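Local coordinates for 6-pyruvoyl tetrahydrobiopterin synthase (Plasmodium vivax, PDB 3LX3), which belongs to the 6-pyruvoyl tetrahydropterin synthase family, binding a zinc ion and 2-amino-1,5-dihydropteridine-4,6-dione in an assembly of six chains, at residues H48-N53 and V166-S171; F30-A35 and H88-M93. All coordinates share one frame; numbering follows the deposited sequence.

Both contacts are largely buried, lie about 10 Å apart between centres, and meet the same antiparallel sheet, where strands 48-61 and 20-40 are neighbours. Contact 1 joins strand 48-61 to the end of strand 161-167, an in-sheet pairing that runs straight into the zinc site, so histidine, carboxylate and water dominate its far end. Contact 2 brings the sheet up against the short strand 89-92, outside that sheet, with two backbone hydrogen bonds and an apolar cluster. The probable hydrogen bonds from Y52 N to F32 O and from H50 N to C34 O tie one contact to the other, and both reach the second subunit.

Contact 1 (H48-N53 and V166-S171); sequences HGHNYN and VSESPS. With ZN (zinc ion), chain B; XTN (2-amino-1,5-dihydropteridine-4,6-dione), chain C.
E168 packs its CG over one face of the H50 ring, 3.8 Å from the ring centroid and 22° off the normal, a CH-pi contact. The same carbon lies 3.6 Å from Y52 CE1, so the glutamate stem sits in the corner between the two rings, against the face of H50 and alongside Y52. Beyond CG the chain is extended (chi2 -178°), which carries the carboxylate to the metal, its plane 24° from that of the H50 ring. H48 NE2 and H50 NE2 each bind zinc at 2.1 Å, whereas E168 OE2 stands further off, 2.6 Å from the ion; H36 and two waters complete the site. H50 ND1, the nitrogen not on the metal, hydrogen-bonds to N51 OD1 of the second subunit.

All this hangs from two neighbouring strands of the antiparallel sheet of the T-fold, the sheet-and-helix fold of this family. N53 and S167 form a hydrogen-bonded pair there, with S167 N 2.9 Å from N53 O, before the chain turns a corner at E168.

Water takes over where the packing is looser. One water bridges N51 O and S167 OG, 2.8 Å from each. Another accepts from Y52 OH at 2.7 Å and donates to E168 OE2. A zinc-bound water donates to both E168 OE1 and O6 of 2-amino-1,5-dihydropteridine-4,6-dione, while N5 of that ligand makes a weak, 3.4 Å hydrogen bond to E168 OE2.

Contact 2 (F30-A35 and H88-M93); sequences FSFNCA and HFILPM
A35 and F89 form a single backbone bridge, their CA atoms 4.4 Å apart, where strands 31-35 and 89-92 meet with N-to-C directions at 65°. A35 works from both ends: its N donates to H88 O at 3.0 Å, and its O accepts from I90 N at 2.9 Å. The second bond is the straighter, 169° at the hydrogen and nearly in line with the carbonyl; in the first, the donor is tilted out of the H88 carbonyl plane. With the strands splaying so widely, the pairing goes no further.

Among the side chains, I90 does most of the reaching. Its CG1 is anti to the carbonyl carbon (chi1 -63°) and CD1 continues extended, which lays the methyl 3.7 Å from C34 CB. The same methyl comes up to the edge of the F32 ring, near its plane, with CD1 4.3 Å from F32 CE1. C34 SG sits at the edge of that ring too, so sulfur, methyl and phenyl gather into one apolar cluster, which Y52 of strand 48-61 adjoins. A35 O lies obliquely to the F89 ring, 3.5 Å from F89 CD1, and the same CD1 is 3.9 Å from A35 CB; the ring also meets F119.

H88 and N33 start their side chains away from the partner segment. H88 ND1 bonds to L85 O, which ties the end of helix 71-85 to the start of this segment, while L91 and F89 pack on strand 124-127, the parallel neighbour of 89-92.

Polar bonding across the contact is thus confined to the backbone around one residue, while apolar packing fills in beside it; this implies that strand 89-92 is docked at a point against the main sheet and does not extend it.

Contact 1 (H48-N53 and V166-S171)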
ATOM      1  N   HIS A  48     -22.764   1.618 -12.670  1.00 15.69           N
ATOM      2  CA  HIS A  48     -21.594   2.218 -12.049  1.00 17.16           C
ATOM      3  C   HIS A  48     -20.347   1.577 -12.662  1.00 15.66           C
ATOM      4  O   HIS A  48     -20.408   1.077 -13.765  1.00 15.63           O
ATOM      5  CB  HIS A  48     -21.693   2.058 -10.516  1.00 16.11           C
ATOM      6  CG  HIS A  48     -21.651   0.634 -10.077  1.00 17.39           C
ATOM      7  ND1 HIS A  48     -22.725  -0.232 -10.210  1.00 18.85           N
ATOM      8  CD2 HIS A  48     -20.641  -0.094  -9.582  1.00 17.30           C
ATOM      9  CE1 HIS A  48     -22.359  -1.438  -9.812  1.00 20.42           C
ATOM     10  NE2 HIS A  48     -21.088  -1.391  -9.413  1.00 18.48           N
ATOM     11  N   GLY A  49     -19.212   1.684 -11.990  1.00 16.79           N
ATOM     12  CA  GLY A  49     -18.006   1.097 -12.524  1.00 16.88           C
ATOM     13  C   GLY A  49     -16.957   0.958 -11.462  1.00 16.18           C
ATOM     14  O   GLY A  49     -17.171   1.306 -10.314  1.00 17.72           O
ATOM     15  N   HIS A  50     -15.835   0.388 -11.896  1.00 16.24           N
ATOM     16  CA  HIS A  50     -14.704  -0.021 -11.068  1.00 14.49           C
ATOM     17  C   HIS A  50     -13.409  -0.003 -11.852  1.00 16.51           C
ATOM     18  O   HIS A  50     -13.392  -0.223 -13.060  1.00 17.74           O
ATOM     19  CB  HIS A  50     -14.906  -1.448 -10.611  1.00 15.62           C
ATOM     20  CG  HIS A  50     -16.149  -1.673  -9.813  1.00 16.29           C
ATOM     21  ND1 HIS A  50     -16.342  -1.117  -8.566  1.00 17.65           N
ATOM     22  CD2 HIS A  50     -17.270  -2.375 -10.092  1.00 17.00           C
ATOM     23  CE1 HIS A  50     -17.530  -1.474  -8.118  1.00 16.94           C
ATOM     24  NE2 HIS A  50     -18.116  -2.245  -9.020  1.00 17.87           N
ATOM     25  N   ASN A  51     -12.308   0.166 -11.122  1.00 16.76           N
ATOM     26  CA  ASN A  51     -10.998  -0.201 -11.578  1.00 17.87           C
ATOM     27  C   ASN A  51     -10.785  -1.634 -11.147  1.00 16.93           C
ATOM     28  O   ASN A  51     -10.337  -1.904 -10.036  1.00 19.58           O
ATOM     29  CB  ASN A  51      -9.956   0.684 -10.920  1.00 17.98           C
ATOM     30  CG  ASN A  51     -10.156   2.152 -11.172  1.00 18.62           C
ATOM     31  OD1 ASN A  51     -10.490   2.560 -12.284  1.00 20.74           O
ATOM     32  ND2 ASN A  51      -9.979   2.972 -10.122  1.00 19.14           N
ATOM     33  N   TYR A  52     -11.157  -2.590 -11.986  1.00 16.68           N
ATOM     34  CA  TYR A  52     -10.930  -3.980 -11.655  1.00 16.83           C
ATOM     35  C   TYR A  52      -9.455  -4.300 -11.708  1.00 19.36           C
ATOM     36  O   TYR A  52      -8.722  -3.783 -12.554  1.00 20.21           O
ATOM     37  CB  TYR A  52     -11.635  -4.891 -12.642  1.00 16.42           C
ATOM     38  CG  TYR A  52     -13.158  -4.974 -12.547  1.00 16.95           C
ATOM     39  CD1 TYR A  52     -13.770  -5.907 -11.738  1.00 17.64           C
ATOM     40  CD2 TYR A  52     -13.979  -4.115 -13.262  1.00 17.88           C
ATOM     41  CE1 TYR A  52     -15.175  -6.050 -11.676  1.00 16.64           C
ATOM     42  CE2 TYR A  52     -15.357  -4.221 -13.179  1.00 15.95           C
ATOM     43  CZ  TYR A  52     -15.958  -5.161 -12.385  1.00 16.89           C
ATOM     44  OH  TYR A  52     -17.337  -5.202 -12.354  1.00 18.41           O
ATOM     45  N   ASN A  53      -9.000  -5.181 -10.829  1.00 17.79           N
ATOM     46  CA  ASN A  53      -7.614  -5.615 -10.821  1.00 19.81           C
ATOM     47  C   ASN A  53      -7.517  -7.148 -10.815  1.00 20.23           C
ATOM     48  O   ASN A  53      -8.349  -7.810 -10.211  1.00 21.75           O
ATOM     49  CB  ASN A  53      -6.956  -5.089  -9.560  0.60 18.96           C
ATOM     50  CG  ASN A  53      -5.496  -5.321  -9.565  0.60 19.50           C
ATOM     51  OD1 ASN A  53      -5.013  -6.260  -8.922  0.60 27.85           O
ATOM     52  ND2 ASN A  53      -4.794  -4.555 -10.357  0.60 21.92           N
ATOM     53  N   VAL A 166      -9.616 -11.640  -8.919  1.00 17.11           N
ATOM     54  CA  VAL A 166     -10.171 -10.385  -9.469  1.00 17.46           C
ATOM     55  C   VAL A 166     -10.767  -9.603  -8.314  1.00 18.22           C
ATOM     56  O   VAL A 166     -11.462 -10.127  -7.430  1.00 17.74           O
ATOM     57  CB  VAL A 166     -11.248 -10.669 -10.523  1.00 17.98           C
ATOM     58  CG1 VAL A 166     -11.928  -9.324 -10.955  1.00 23.51           C
ATOM     59  CG2 VAL A 166     -10.673 -11.403 -11.722  1.00 20.14           C
ATOM     60  N   SER A 167     -10.493  -8.305  -8.304  1.00 20.78           N
ATOM     61  CA  SER A 167     -11.178  -7.407  -7.364  1.00 25.21           C
ATOM     62  C   SER A 167     -11.957  -6.330  -8.085  1.00 22.94           C
ATOM     63  O   SER A 167     -11.447  -5.778  -9.059  1.00 20.79           O
ATOM     64  CB  SER A 167     -10.166  -6.815  -6.432  1.00 24.97           C
ATOM     65  OG  SER A 167      -9.239  -5.982  -7.040  1.00 29.73           O
ATOM     66  N   GLU A 168     -13.196  -6.037  -7.653  1.00 23.42           N
ATOM     67  CA  GLU A 168     -13.927  -4.874  -8.090  1.00 22.12           C
ATOM     68  C   GLU A 168     -13.276  -3.660  -7.442  1.00 21.78           C
ATOM     69  O   GLU A 168     -13.187  -2.638  -8.051  1.00 23.17           O
ATOM     70  CB  GLU A 168     -15.387  -4.836  -7.572  1.00 29.17           C
ATOM     71  CG  GLU A 168     -16.496  -5.437  -8.390  1.00 31.47           C
ATOM     72  CD  GLU A 168     -17.853  -5.231  -7.677  1.00 37.33           C
ATOM     73  OE1 GLU A 168     -17.833  -4.781  -6.506  1.00 38.31           O
ATOM     74  OE2 GLU A 168     -18.925  -5.453  -8.281  1.00 30.03           O
ATOM     75  N   SER A 169     -12.893  -3.801  -6.185  1.00 24.61           N
ATOM     76  CA  SER A 169     -12.238  -2.740  -5.411  1.00 26.00           C
ATOM     77  C   SER A 169     -11.302  -3.516  -4.498  1.00 28.46           C
ATOM     78  O   SER A 169     -11.525  -4.721  -4.278  1.00 27.37           O
ATOM     79  CB  SER A 169     -13.279  -1.923  -4.667  1.00 27.94           C
ATOM     80  OG  SER A 169     -13.806  -2.646  -3.590  1.00 32.55           O
ATOM     81  N   PRO A 170     -10.262  -2.874  -3.991  1.00 28.53           N
ATOM     82  CA  PRO A 170      -9.286  -3.736  -3.284  1.00 32.49           C
ATOM     83  C   PRO A 170      -9.883  -4.450  -2.075  1.00 32.23           C
ATOM     84  O   PRO A 170      -9.392  -5.540  -1.715  1.00 36.00           O
ATOM     85  CB  PRO A 170      -8.170  -2.768  -2.885  1.00 36.32           C
ATOM     86  CG  PRO A 170      -8.347  -1.583  -3.811  1.00 38.56           C
ATOM     87  CD  PRO A 170      -9.833  -1.477  -4.064  1.00 32.19           C
ATOM     88  N   SER A 171     -10.957  -3.908  -1.509  1.00 26.83           N
ATOM     89  CA  SER A 171     -11.577  -4.543  -0.325  1.00 24.68           C
ATOM     90  C   SER A 171     -12.404  -5.781  -0.578  1.00 25.06           C
ATOM     91  O   SER A 171     -12.869  -6.412   0.377  1.00 24.65           O
ATOM     92  CB  SER A 171     -12.455  -3.546   0.420  1.00 27.35           C
ATOM     93  OG  SER A 171     -13.576  -3.142  -0.345  1.00 31.29           O
TER
HETATM   94 ZN    ZN B 201     -20.018  -3.123  -8.893  1.00 20.94          ZN
HETATM   95  N1  XTN C 211     -20.903  -9.973  -3.727  1.00 18.61           N
HETATM   96  C2  XTN C 211     -20.171 -10.904  -4.372  1.00 16.14           C
HETATM   97  N2  XTN C 211     -19.969 -12.119  -3.829  1.00 17.81           N
HETATM   98  N3  XTN C 211     -19.651 -10.639  -5.665  1.00 17.50           N
HETATM   99  C4  XTN C 211     -19.795  -9.442  -6.255  1.00 19.02           C
HETATM  100  O4  XTN C 211     -19.275  -9.257  -7.382  1.00 19.89           O
HETATM  101  N5  XTN C 211     -20.732  -7.240  -6.068  1.00 20.14           N
HETATM  102  C6  XTN C 211     -21.477  -6.324  -5.380  1.00 22.62           C
HETATM  103  O6  XTN C 211     -21.666  -5.206  -5.867  1.00 25.61           O
HETATM  104  C7  XTN C 211     -22.043  -6.671  -4.116  1.00 25.28           C
HETATM  105  N8  XTN C 211     -21.813  -7.891  -3.628  1.00 21.39           N
HETATM  106  C4A XTN C 211     -20.521  -8.483  -5.544  1.00 18.60           C
HETATM  107  C8A XTN C 211     -21.067  -8.776  -4.295  1.00 20.60           C
HETATM  108  O   HOH W   1      -9.838  -3.284  -7.631  1.00 23.81           O
HETATM  109  O   HOH W   2     -18.141  -7.111 -10.604  1.00 19.48           O
HETATM  110  O   HOH W   3     -19.984  -2.696  -6.754  1.00 25.30           O
HETATM  111  O   HOH W   4     -21.625  -4.241  -8.282  1.00 23.96           O

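Contact 2 (F30-A35 and H88-M93)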
ATOM      1  N   PHE A  30      -2.478  -4.421 -14.138  1.00 27.97           N
ATOM      2  CA  PHE A  30      -3.301  -5.553 -14.592  1.00 28.73           C
ATOM      3  C   PHE A  30      -4.713  -5.143 -14.192  1.00 28.11           C
ATOM      4  O   PHE A  30      -5.370  -5.747 -13.301  1.00 24.64           O
ATOM      5  CB  PHE A  30      -2.953  -6.865 -13.892  1.00 24.83           C
ATOM      6  CG  PHE A  30      -1.525  -7.262 -14.004  1.00 30.50           C
ATOM      7  CD1 PHE A  30      -0.673  -6.637 -14.909  1.00 35.65           C
ATOM      8  CD2 PHE A  30      -1.034  -8.267 -13.188  1.00 29.21           C
ATOM      9  CE1 PHE A  30       0.646  -7.008 -14.991  1.00 40.20           C
ATOM     10  CE2 PHE A  30       0.291  -8.639 -13.267  1.00 38.21           C
ATOM     11  CZ  PHE A  30       1.122  -8.001 -14.178  1.00 35.87           C
ATOM     12  N   SER A  31      -5.155  -4.095 -14.853  1.00 24.03           N
ATOM     13  CA  SER A  31      -6.410  -3.427 -14.527  0.50 21.77           C
ATOM     14  C   SER A  31      -7.315  -3.333 -15.739  1.00 22.50           C
ATOM     15  O   SER A  31      -6.841  -3.229 -16.887  1.00 23.14           O
ATOM     16  CB  SER A  31      -6.153  -2.010 -14.005  0.50 23.77           C
ATOM     17  OG  SER A  31      -5.459  -1.223 -14.960  0.50 25.44           O
ATOM     18  N   PHE A  32      -8.611  -3.342 -15.483  1.00 19.41           N
ATOM     19  CA  PHE A  32      -9.603  -3.020 -16.506  1.00 18.32           C
ATOM     20  C   PHE A  32     -10.634  -2.123 -15.868  1.00 17.16           C
ATOM     21  O   PHE A  32     -11.292  -2.503 -14.904  1.00 18.81           O
ATOM     22  CB  PHE A  32     -10.230  -4.234 -17.227  1.00 19.35           C
ATOM     23  CG  PHE A  32     -10.688  -5.385 -16.353  1.00 18.29           C
ATOM     24  CD1 PHE A  32     -12.047  -5.595 -16.108  1.00 18.04           C
ATOM     25  CD2 PHE A  32      -9.778  -6.320 -15.840  1.00 20.79           C
ATOM     26  CE1 PHE A  32     -12.463  -6.718 -15.386  1.00 17.88           C
ATOM     27  CE2 PHE A  32     -10.211  -7.359 -15.073  1.00 22.53           C
ATOM     28  CZ  PHE A  32     -11.545  -7.560 -14.848  1.00 19.77           C
ATOM     29  N   ASN A  33     -10.718  -0.899 -16.375  1.00 16.28           N
ATOM     30  CA  ASN A  33     -11.586   0.089 -15.832  1.00 17.06           C
ATOM     31  C   ASN A  33     -12.872   0.096 -16.628  1.00 16.96           C
ATOM     32  O   ASN A  33     -12.890   0.463 -17.807  1.00 17.56           O
ATOM     33  CB  ASN A  33     -10.874   1.431 -15.921  1.00 18.95           C
ATOM     34  CG  ASN A  33      -9.545   1.456 -15.121  1.00 22.41           C
ATOM     35  OD1 ASN A  33      -9.212   0.540 -14.359  1.00 22.52           O
ATOM     36  ND2 ASN A  33      -8.750   2.478 -15.388  1.00 31.08           N
ATOM     37  N   CYS A  34     -13.922  -0.431 -15.995  1.00 15.21           N
ATOM     38  CA  CYS A  34     -15.127  -0.834 -16.693  1.00 14.77           C
ATOM     39  C   CYS A  34     -16.390  -0.388 -15.973  1.00 16.68           C
ATOM     40  O   CYS A  34     -16.401  -0.213 -14.741  1.00 16.13           O
ATOM     41  CB  CYS A  34     -15.201  -2.366 -16.852  1.00 16.44           C
ATOM     42  SG  CYS A  34     -13.971  -3.004 -18.006  1.00 17.76           S
ATOM     43  N   ALA A  35     -17.462  -0.262 -16.757  1.00 14.48           N
ATOM     44  CA  ALA A  35     -18.784  -0.054 -16.225  1.00 14.95           C
ATOM     45  C   ALA A  35     -19.530  -1.404 -16.157  1.00 16.27           C
ATOM     46  O   ALA A  35     -19.274  -2.308 -16.954  1.00 15.34           O
ATOM     47  CB  ALA A  35     -19.554   0.930 -17.111  1.00 14.99           C
ATOM     48  N   HIS A  88     -14.639  -0.382 -21.202  1.00 16.59           N
ATOM     49  CA  HIS A  88     -15.943  -0.758 -21.741  1.00 15.77           C
ATOM     50  C   HIS A  88     -16.952  -1.023 -20.652  1.00 15.65           C
ATOM     51  O   HIS A  88     -16.623  -1.185 -19.461  1.00 15.88           O
ATOM     52  CB  HIS A  88     -15.844  -2.105 -22.503  1.00 15.62           C
ATOM     53  CG  HIS A  88     -14.993  -2.061 -23.698  1.00 17.80           C
ATOM     54  ND1 HIS A  88     -13.664  -2.418 -23.656  1.00 23.48           N
ATOM     55  CD2 HIS A  88     -15.256  -1.712 -24.975  1.00 21.76           C
ATOM     56  CE1 HIS A  88     -13.144  -2.299 -24.865  1.00 31.77           C
ATOM     57  NE2 HIS A  88     -14.087  -1.876 -25.691  1.00 28.95           N
ATOM     58  N   PHE A  89     -18.209  -1.127 -21.069  1.00 14.43           N
ATOM     59  CA  PHE A  89     -19.264  -1.717 -20.286  1.00 13.62           C
ATOM     60  C   PHE A  89     -19.207  -3.243 -20.414  1.00 15.33           C
ATOM     61  O   PHE A  89     -19.200  -3.753 -21.551  1.00 15.77           O
ATOM     62  CB  PHE A  89     -20.655  -1.194 -20.701  1.00 15.59           C
ATOM     63  CG  PHE A  89     -21.795  -1.867 -19.999  1.00 15.51           C
ATOM     64  CD1 PHE A  89     -22.199  -1.468 -18.757  1.00 15.45           C
ATOM     65  CD2 PHE A  89     -22.515  -2.901 -20.614  1.00 17.00           C
ATOM     66  CE1 PHE A  89     -23.225  -2.061 -18.131  1.00 17.01           C
ATOM     67  CE2 PHE A  89     -23.558  -3.505 -19.990  1.00 16.69           C
ATOM     68  CZ  PHE A  89     -23.922  -3.112 -18.747  1.00 16.19           C
ATOM     69  N   ILE A  90     -19.202  -3.962 -19.292  1.00 15.91           N
ATOM     70  CA  ILE A  90     -19.196  -5.415 -19.301  1.00 14.29           C
ATOM     71  C   ILE A  90     -20.605  -5.938 -19.451  1.00 15.21           C
ATOM     72  O   ILE A  90     -21.446  -5.758 -18.566  1.00 15.91           O
ATOM     73  CB  ILE A  90     -18.552  -5.973 -18.031  1.00 15.87           C
ATOM     74  CG1 ILE A  90     -17.073  -5.547 -17.980  1.00 15.45           C
ATOM     75  CG2 ILE A  90     -18.693  -7.492 -17.999  1.00 17.69           C
ATOM     76  CD1 ILE A  90     -16.441  -5.839 -16.613  1.00 19.76           C
ATOM     77  N   LEU A  91     -20.876  -6.593 -20.580  1.00 16.56           N
ATOM     78  CA  LEU A  91     -22.229  -7.042 -20.925  1.00 16.20           C
ATOM     79  C   LEU A  91     -22.298  -8.560 -20.748  1.00 18.65           C
ATOM     80  O   LEU A  91     -21.691  -9.294 -21.522  1.00 17.75           O
ATOM     81  CB  LEU A  91     -22.591  -6.639 -22.356  1.00 17.03           C
ATOM     82  CG  LEU A  91     -23.999  -6.924 -22.847  1.00 20.36           C
ATOM     83  CD1 LEU A  91     -25.022  -6.343 -21.986  1.00 25.86           C
ATOM     84  CD2 LEU A  91     -24.109  -6.380 -24.309  1.00 23.83           C
ATOM     85  N   PRO A  92     -23.041  -9.018 -19.724  1.00 16.88           N
ATOM     86  CA  PRO A  92     -23.157 -10.453 -19.509  1.00 18.14           C
ATOM     87  C   PRO A  92     -24.163 -11.047 -20.425  1.00 23.50           C
ATOM     88  O   PRO A  92     -25.373 -10.993 -20.124  1.00 25.51           O
ATOM     89  CB  PRO A  92     -23.598 -10.529 -18.031  1.00 22.87           C
ATOM     90  CG  PRO A  92     -24.278  -9.325 -17.765  1.00 20.20           C
ATOM     91  CD  PRO A  92     -23.736  -8.255 -18.675  1.00 19.17           C
ATOM     92  N   MET A  93     -23.667 -11.711 -21.453  1.00 21.53           N
ATOM     93  CA  MET A  93     -24.492 -12.134 -22.583  1.00 25.07           C
ATOM     94  C   MET A  93     -25.421 -13.337 -22.256  1.00 24.06           C
ATOM     95  O   MET A  93     -26.415 -13.564 -22.993  1.00 24.90           O
ATOM     96  CB  MET A  93     -23.589 -12.283 -23.825  1.00 29.79           C
ATOM     97  CG  MET A  93     -22.719 -13.486 -23.774  1.00 27.22           C
ATOM     98  SD  MET A  93     -21.176 -13.613 -24.814  1.00 30.23           S
ATOM     99  CE  MET A  93     -21.852 -14.412 -26.283  1.00 33.60           C
TER